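Local coordinates for putative chitobiase (Bacteroides thetaiotaomicron, PDB 3HNM), which probably serves as a carbohydrate-binding F5/8 type C module of a chitobiase-like enzyme, although its function has not been established, at residues Asn47-Gln52 / Glu159-Gly164; Gly81-Val86 / Glu124-Met129. One frame throughout, in Å; residues are numbered along the deposited sequence.

Contact 1 of 2, residues Asn47-Gln52 / Glu159-Gly164; sequences NNPGTQ and EVYAWG
The carboxylate of E159 lies against the backbone of N47 and N48. E159 OE1 stands 3.1 Å from N48 N. E159 OE2 is 2.9 Å from N47 N, but at a poor angle for a hydrogen bond. E159 OE1 also comes 3.0 Å from N47 O, where two acceptors meet. The E159 side chain is about 3 Å, between nearest atoms, from a bound magnesium ion. Its CG lies anti to the backbone N (chi1 -170°); the chain, extended beyond it, carries the carboxylate to the loop. N48 and T51 belong to the metal site, which S43, D46 and G158 complete. D46 brings a second carboxylate close to OE2 of E159, and the metal is likely to offset this like charge.

P49 packs beside the acid. Its CD lies 4.0 Å from E159 OE1. Its CG meets the phenol end of Y161, 3.1 Å from OH. That CG sits at the edge of the tyrosine ring, near its plane. The two side chains cross at about a right angle. Metal sites formed by loops are common in F5/8 type C modules, where they are usually regarded as structural, and this one is consistent with that role.

The loop 47-52 leads directly into strand 53-54, an outermost strand of the four-stranded sheet. E159 and Y161 lie on its neighbour, strand 156-166, whose other side is paired with strand 74-83.

Contact 2 of 2, residues Gly81-Val86 / Glu124-Met129; sequences GFANPV and EPNVNM
G81 pairs with N128, and F82 with V127, where two antiparallel strands meet. G81 is in a non-hydrogen-bonded pair. N128 ND2 lies 3.3 Å from G81 CA. CE of the selenomethionine M129 is 3.9 Å from G81 CA.

F82 forms the hydrogen-bonded pair. Its N donates to V127 O at 2.9 Å. V127 N returns a straighter bond to F82 O. The F82 ring stands beside the V127 side chain, and both point the same way. CB of V127 lies over one face of the F82 ring, 3.6 Å from F82 CZ and offset toward the rim, a CH-pi contact. V127 CG1 is nearest F82 CZ, and V127 CG2 nearest F82 CE1. CG of F82 sits between the backbone N and the carbonyl carbon (chi1 53°), which places it on the side where the ring lies alongside V127. W117 meets the ring edge-to-face, and F141 also packs on it. An alanine here would probably leave V127 without its aromatic neighbour and open a gap toward W117 and F141.

A83 follows, with its CB 3.4 Å from N126 ND2. Its CA makes a CA-H...O contact to P125 O.

N84 reaches the residues that lead into strand 127-136. Its OD1 accepts from E124 N at 2.7 Å, in a bent bond of 132°. This ties the start of segment 124-129 to the loop that leaves strand 74-83.

The contact is the end of an antiparallel strand pairing in the F5/8 type C domain, probably within its expected beta-sandwich. Strand 127-136 is outermost in the four-stranded sheet. Strand 74-83 lies between it and strand 156-166.

Both contacts reach the same antiparallel four-stranded sheet, and their centres are about 8 Å apart. Strands 156-166 and 74-83 are neighbours in that sheet. They join the contacts through probable hydrogen bonds from A83 N to E159 O and from Y161 N to G81 O. P49 also packs its carbonyl O on V86, so the two loops meet at one end of the sheet. Along the chain, contact 2 is nested inside the loop closed by contact 1. Together they span the sheet from the magnesium-binding loop to its outermost strand 127-136, linking the metal site to the beta-sandwich framework expected of an F5/8 type C domain.

Contact 1 of 2, residues Asn47-Gln52 / Glu159-Gly164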
ATOM      1  N   ASN A  47       5.535   9.136   4.329  1.00 56.22           N
ATOM      2  CA  ASN A  47       6.069   8.953   5.682  1.00 56.23           C
ATOM      3  C   ASN A  47       5.079   8.708   6.828  1.00 54.50           C
ATOM      4  O   ASN A  47       5.401   7.953   7.744  1.00 54.81           O
ATOM      5  CB  ASN A  47       6.994  10.128   6.045  1.00 58.57           C
ATOM      6  CG  ASN A  47       8.216  10.220   5.130  1.00 60.60           C
ATOM      7  OD1 ASN A  47       8.086  10.200   3.895  1.00 61.49           O
ATOM      8  ND2 ASN A  47       9.406  10.338   5.730  1.00 60.91           N
ATOM      9  N   ASN A  48       3.896   9.318   6.815  1.00 51.83           N
ATOM     10  CA  ASN A  48       2.983   9.052   7.928  1.00 52.09           C
ATOM     11  C   ASN A  48       1.567   8.568   7.606  1.00 51.62           C
ATOM     12  O   ASN A  48       1.027   8.835   6.527  1.00 50.60           O
ATOM     13  CB  ASN A  48       2.894  10.262   8.872  1.00 50.54           C
ATOM     14  CG  ASN A  48       2.192  11.453   8.248  1.00 48.85           C
ATOM     15  OD1 ASN A  48       2.684  12.053   7.293  1.00 47.84           O
ATOM     16  ND2 ASN A  48       1.033  11.806   8.798  1.00 47.70           N
ATOM     17  N   PRO A  49       0.964   7.805   8.541  1.00 51.52           N
ATOM     18  CA  PRO A  49      -0.396   7.276   8.377  1.00 51.83           C
ATOM     19  C   PRO A  49      -1.417   8.384   8.677  1.00 52.69           C
ATOM     20  O   PRO A  49      -2.630   8.152   8.673  1.00 53.51           O
ATOM     21  CB  PRO A  49      -0.470   6.152   9.412  1.00 51.00           C
ATOM     22  CG  PRO A  49       0.957   5.774   9.647  1.00 50.83           C
ATOM     23  CD  PRO A  49       1.656   7.107   9.642  1.00 51.14           C
ATOM     24  N   GLY A  50      -0.909   9.584   8.969  1.00 52.41           N
ATOM     25  CA  GLY A  50      -1.776  10.721   9.260  1.00 50.47           C
ATOM     26  C   GLY A  50      -2.556  11.155   8.025  1.00 48.98           C
ATOM     27  O   GLY A  50      -3.683  11.651   8.123  1.00 49.33           O
ATOM     28  N   THR A  51      -1.929  10.979   6.865  1.00 46.24           N
ATOM     29  CA  THR A  51      -2.520  11.300   5.576  1.00 44.00           C
ATOM     30  C   THR A  51      -3.008   9.959   5.052  1.00 43.07           C
ATOM     31  O   THR A  51      -2.384   8.925   5.322  1.00 43.66           O
ATOM     32  CB  THR A  51      -1.481  11.806   4.598  1.00 44.40           C
ATOM     33  OG1 THR A  51      -0.499  10.783   4.401  1.00 43.48           O
ATOM     34  CG2 THR A  51      -0.807  13.050   5.130  1.00 43.41           C
ATOM     35  N   GLN A  52      -4.098   9.966   4.285  1.00 40.06           N
ATOM     36  CA  GLN A  52      -4.659   8.712   3.770  1.00 36.18           C
ATOM     37  C   GLN A  52      -4.859   8.690   2.265  1.00 34.83           C
ATOM     38  O   GLN A  52      -4.507   9.627   1.559  1.00 35.94           O
ATOM     39  CB  GLN A  52      -6.015   8.440   4.428  1.00 32.03           C
ATOM     40  CG  GLN A  52      -7.113   9.300   3.837  1.00 26.85           C
ATOM     41  CD  GLN A  52      -8.408   9.203   4.582  1.00 26.39           C
ATOM     42  OE1 GLN A  52      -9.432   9.703   4.130  1.00 24.21           O
ATOM     43  NE2 GLN A  52      -8.377   8.566   5.735  1.00 25.67           N
ATOM     44  N   GLU A 159      -0.953   3.840   4.895  1.00 40.65           N
ATOM     45  CA  GLU A 159       0.367   3.826   4.282  1.00 42.35           C
ATOM     46  C   GLU A 159       0.993   2.428   4.124  1.00 43.21           C
ATOM     47  O   GLU A 159       0.604   1.474   4.806  1.00 42.86           O
ATOM     48  CB  GLU A 159       1.291   4.706   5.097  1.00 42.69           C
ATOM     49  CG  GLU A 159       2.590   4.954   4.441  1.00 46.49           C
ATOM     50  CD  GLU A 159       3.201   6.221   4.926  1.00 49.99           C
ATOM     51  OE1 GLU A 159       3.399   6.310   6.163  1.00 52.80           O
ATOM     52  OE2 GLU A 159       3.473   7.125   4.087  1.00 49.79           O
ATOM     53  N   VAL A 160       1.982   2.330   3.231  1.00 43.74           N
ATOM     54  CA  VAL A 160       2.683   1.074   2.931  1.00 43.27           C
ATOM     55  C   VAL A 160       4.200   1.133   3.214  1.00 44.93           C
ATOM     56  O   VAL A 160       4.902   1.990   2.686  1.00 46.00           O
ATOM     57  CB  VAL A 160       2.457   0.688   1.445  1.00 41.55           C
ATOM     58  CG1 VAL A 160       2.696   1.882   0.562  1.00 39.99           C
ATOM     59  CG2 VAL A 160       3.391  -0.441   1.037  1.00 41.67           C
ATOM     60  N   TYR A 161       4.697   0.212   4.040  1.00 46.73           N
ATOM     61  CA  TYR A 161       6.120   0.148   4.408  1.00 47.57           C
ATOM     62  C   TYR A 161       6.831  -0.999   3.688  1.00 48.33           C
ATOM     63  O   TYR A 161       6.199  -1.991   3.312  1.00 48.39           O
ATOM     64  CB  TYR A 161       6.256  -0.064   5.921  1.00 46.71           C
ATOM     65  CG  TYR A 161       5.429   0.892   6.738  1.00 47.56           C
ATOM     66  CD1 TYR A 161       5.670   2.270   6.672  1.00 47.62           C
ATOM     67  CD2 TYR A 161       4.394   0.429   7.558  1.00 47.43           C
ATOM     68  CE1 TYR A 161       4.906   3.177   7.397  1.00 49.11           C
ATOM     69  CE2 TYR A 161       3.615   1.328   8.293  1.00 49.52           C
ATOM     70  CZ  TYR A 161       3.879   2.710   8.205  1.00 49.83           C
ATOM     71  OH  TYR A 161       3.121   3.626   8.912  1.00 50.22           O
ATOM     72  N   ALA A 162       8.146  -0.869   3.515  1.00 48.83           N
ATOM     73  CA  ALA A 162       8.939  -1.909   2.858  1.00 49.00           C
ATOM     74  C   ALA A 162      10.359  -1.939   3.403  1.00 49.92           C
ATOM     75  O   ALA A 162      11.037  -0.912   3.418  1.00 52.00           O
ATOM     76  CB  ALA A 162       8.964  -1.674   1.359  1.00 48.70           C
ATOM     77  N   TRP A 163      10.801  -3.113   3.856  1.00 50.30           N
ATOM     78  CA  TRP A 163      12.154  -3.292   4.408  1.00 49.50           C
ATOM     79  C   TRP A 163      13.049  -3.984   3.391  1.00 48.16           C
ATOM     80  O   TRP A 163      12.563  -4.637   2.476  1.00 48.23           O
ATOM     81  CB  TRP A 163      12.103  -4.142   5.684  1.00 50.25           C
ATOM     82  CG  TRP A 163      11.471  -3.455   6.879  1.00 51.93           C
ATOM     83  CD1 TRP A 163      12.121  -2.793   7.883  1.00 52.34           C
ATOM     84  CD2 TRP A 163      10.070  -3.359   7.182  1.00 51.51           C
ATOM     85  NE1 TRP A 163      11.215  -2.295   8.792  1.00 52.10           N
ATOM     86  CE2 TRP A 163       9.950  -2.626   8.384  1.00 51.40           C
ATOM     87  CE3 TRP A 163       8.906  -3.819   6.554  1.00 50.93           C
ATOM     88  CZ2 TRP A 163       8.714  -2.343   8.970  1.00 50.71           C
ATOM     89  CZ3 TRP A 163       7.673  -3.536   7.139  1.00 51.13           C
ATOM     90  CH2 TRP A 163       7.590  -2.805   8.334  1.00 50.53           C
ATOM     91  N   GLY A 164      14.359  -3.849   3.545  1.00 48.37           N
ATOM     92  CA  GLY A 164      15.259  -4.502   2.605  1.00 48.85           C
ATOM     93  C   GLY A 164      16.631  -3.868   2.448  1.00 48.92           C
ATOM     94  O   GLY A 164      16.837  -2.717   2.810  1.00 48.10           O
TER

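Contact 2 of 2, residues Gly81-Val86 / Glu124-Met129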
ATOM      1  N   GLY A  81       4.557  -4.298   4.490  1.00 41.16           N
ATOM      2  CA  GLY A  81       3.351  -4.158   5.281  1.00 39.59           C
ATOM      3  C   GLY A  81       2.686  -2.830   5.019  1.00 38.68           C
ATOM      4  O   GLY A  81       3.175  -2.032   4.228  1.00 38.38           O
ATOM      5  N   PHE A  82       1.567  -2.585   5.680  1.00 38.50           N
ATOM      6  CA  PHE A  82       0.858  -1.325   5.503  1.00 39.13           C
ATOM      7  C   PHE A  82       0.232  -0.917   6.827  1.00 39.70           C
ATOM      8  O   PHE A  82       0.335  -1.643   7.817  1.00 40.26           O
ATOM      9  CB  PHE A  82      -0.214  -1.472   4.410  1.00 37.71           C
ATOM     10  CG  PHE A  82      -1.164  -2.625   4.635  1.00 37.35           C
ATOM     11  CD1 PHE A  82      -2.273  -2.484   5.468  1.00 36.64           C
ATOM     12  CD2 PHE A  82      -0.942  -3.859   4.019  1.00 36.93           C
ATOM     13  CE1 PHE A  82      -3.144  -3.550   5.684  1.00 35.09           C
ATOM     14  CE2 PHE A  82      -1.808  -4.935   4.230  1.00 35.73           C
ATOM     15  CZ  PHE A  82      -2.911  -4.780   5.063  1.00 35.22           C
ATOM     16  N   ALA A  83      -0.408   0.243   6.851  1.00 39.12           N
ATOM     17  CA  ALA A  83      -1.054   0.716   8.068  1.00 40.56           C
ATOM     18  C   ALA A  83      -2.359   1.475   7.782  1.00 41.15           C
ATOM     19  O   ALA A  83      -2.350   2.550   7.180  1.00 42.23           O
ATOM     20  CB  ALA A  83      -0.096   1.608   8.848  1.00 40.17           C
ATOM     21  N   ASN A  84      -3.477   0.910   8.217  1.00 38.80           N
ATOM     22  CA  ASN A  84      -4.759   1.548   8.023  1.00 38.66           C
ATOM     23  C   ASN A  84      -4.696   3.024   8.426  1.00 39.85           C
ATOM     24  O   ASN A  84      -3.782   3.451   9.142  1.00 39.74           O
ATOM     25  CB  ASN A  84      -5.832   0.811   8.823  1.00 37.76           C
ATOM     26  CG  ASN A  84      -6.368  -0.402   8.084  1.00 37.76           C
ATOM     27  OD1 ASN A  84      -6.531  -1.488   8.661  1.00 35.61           O
ATOM     28  ND2 ASN A  84      -6.648  -0.221   6.792  1.00 37.95           N
ATOM     29  N   PRO A  85      -5.657   3.831   7.945  1.00 40.47           N
ATOM     30  CA  PRO A  85      -5.695   5.258   8.262  1.00 40.80           C
ATOM     31  C   PRO A  85      -5.794   5.506   9.748  1.00 40.38           C
ATOM     32  O   PRO A  85      -6.344   4.692  10.491  1.00 39.88           O
ATOM     33  CB  PRO A  85      -6.927   5.740   7.515  1.00 40.52           C
ATOM     34  CG  PRO A  85      -6.909   4.883   6.311  1.00 41.26           C
ATOM     35  CD  PRO A  85      -6.647   3.518   6.903  1.00 40.74           C
ATOM     36  N   VAL A  86      -5.262   6.646  10.163  1.00 41.38           N
ATOM     37  CA  VAL A  86      -5.270   7.050  11.559  1.00 43.36           C
ATOM     38  C   VAL A  86      -5.440   8.562  11.669  1.00 44.64           C
ATOM     39  O   VAL A  86      -4.798   9.322  10.929  1.00 44.47           O
ATOM     40  CB  VAL A  86      -3.957   6.673  12.237  1.00 43.33           C
ATOM     41  CG1 VAL A  86      -2.810   7.470  11.623  1.00 42.35           C
ATOM     42  CG2 VAL A  86      -4.060   6.914  13.723  1.00 42.70           C
ATOM     43  N   GLU A 124      -7.140  -1.874  11.301  1.00 45.92           N
ATOM     44  CA  GLU A 124      -6.097  -2.595  12.034  1.00 45.00           C
ATOM     45  C   GLU A 124      -4.857  -1.732  11.982  1.00 43.76           C
ATOM     46  O   GLU A 124      -4.398  -1.367  10.917  1.00 42.60           O
ATOM     47  CB  GLU A 124      -5.793  -3.918  11.357  1.00 45.99           C
ATOM     48  CG  GLU A 124      -4.645  -4.659  11.981  1.00 48.61           C
ATOM     49  CD  GLU A 124      -4.997  -5.178  13.345  1.00 50.55           C
ATOM     50  OE1 GLU A 124      -6.121  -5.699  13.486  1.00 52.15           O
ATOM     51  OE2 GLU A 124      -4.161  -5.086  14.270  1.00 52.43           O
ATOM     52  N   PRO A 125      -4.291  -1.404  13.137  1.00 44.39           N
ATOM     53  CA  PRO A 125      -3.095  -0.570  13.242  1.00 45.02           C
ATOM     54  C   PRO A 125      -2.066  -0.780  12.128  1.00 45.55           C
ATOM     55  O   PRO A 125      -1.922   0.063  11.227  1.00 45.54           O
ATOM     56  CB  PRO A 125      -2.567  -0.926  14.625  1.00 46.71           C
ATOM     57  CG  PRO A 125      -3.850  -1.083  15.408  1.00 46.52           C
ATOM     58  CD  PRO A 125      -4.683  -1.927  14.454  1.00 45.91           C
ATOM     59  N   ASN A 126      -1.333  -1.888  12.193  1.00 43.97           N
ATOM     60  CA  ASN A 126      -0.336  -2.184  11.165  1.00 41.94           C
ATOM     61  C   ASN A 126      -0.474  -3.642  10.785  1.00 42.31           C
ATOM     62  O   ASN A 126      -0.972  -4.448  11.567  1.00 42.72           O
ATOM     63  CB  ASN A 126       1.087  -1.938  11.670  1.00 39.54           C
ATOM     64  CG  ASN A 126       1.377  -0.475  11.947  1.00 38.16           C
ATOM     65  OD1 ASN A 126       1.013   0.066  12.991  1.00 36.88           O
ATOM     66  ND2 ASN A 126       2.055   0.169  11.013  1.00 37.48           N
ATOM     67  N   VAL A 127      -0.055  -3.966   9.568  1.00 43.24           N
ATOM     68  CA  VAL A 127      -0.091  -5.335   9.066  1.00 43.61           C
ATOM     69  C   VAL A 127       1.158  -5.555   8.233  1.00 45.02           C
ATOM     70  O   VAL A 127       1.229  -5.131   7.081  1.00 44.69           O
ATOM     71  CB  VAL A 127      -1.314  -5.611   8.182  1.00 41.48           C
ATOM     72  CG1 VAL A 127      -1.170  -6.970   7.531  1.00 38.57           C
ATOM     73  CG2 VAL A 127      -2.580  -5.568   9.014  1.00 39.98           C
ATOM     74  N   ASN A 128       2.148  -6.197   8.848  1.00 47.14           N
ATOM     75  CA  ASN A 128       3.425  -6.495   8.204  1.00 47.62           C
ATOM     76  C   ASN A 128       3.500  -8.002   7.952  1.00 48.20           C
ATOM     77  O   ASN A 128       2.845  -8.791   8.636  1.00 47.96           O
ATOM     78  CB  ASN A 128       4.586  -6.053   9.098  1.00 47.96           C
ATOM     79  CG  ASN A 128       4.635  -4.550   9.305  1.00 48.93           C
ATOM     80  OD1 ASN A 128       5.378  -4.065  10.154  1.00 49.41           O
ATOM     81  ND2 ASN A 128       3.855  -3.806   8.527  1.00 50.11           N
HETATM   82  N   MSE A 129       4.306  -8.398   6.975  1.00 48.34           N
HETATM   83  CA  MSE A 129       4.432  -9.804   6.625  1.00 49.14           C
HETATM   84  C   MSE A 129       5.867 -10.143   6.219  1.00 48.43           C
HETATM   85  O   MSE A 129       6.547  -9.334   5.592  1.00 48.11           O
HETATM   86  CB  MSE A 129       3.502 -10.091   5.455  1.00 51.11           C
HETATM   87  CG  MSE A 129       3.908  -9.306   4.203  1.00 55.54           C
HETATM   88 SE   MSE A 129       2.454  -8.961   2.965  1.00 61.04          SE
HETATM   89  CE  MSE A 129       1.795  -7.370   3.827  1.00 60.53           C
TER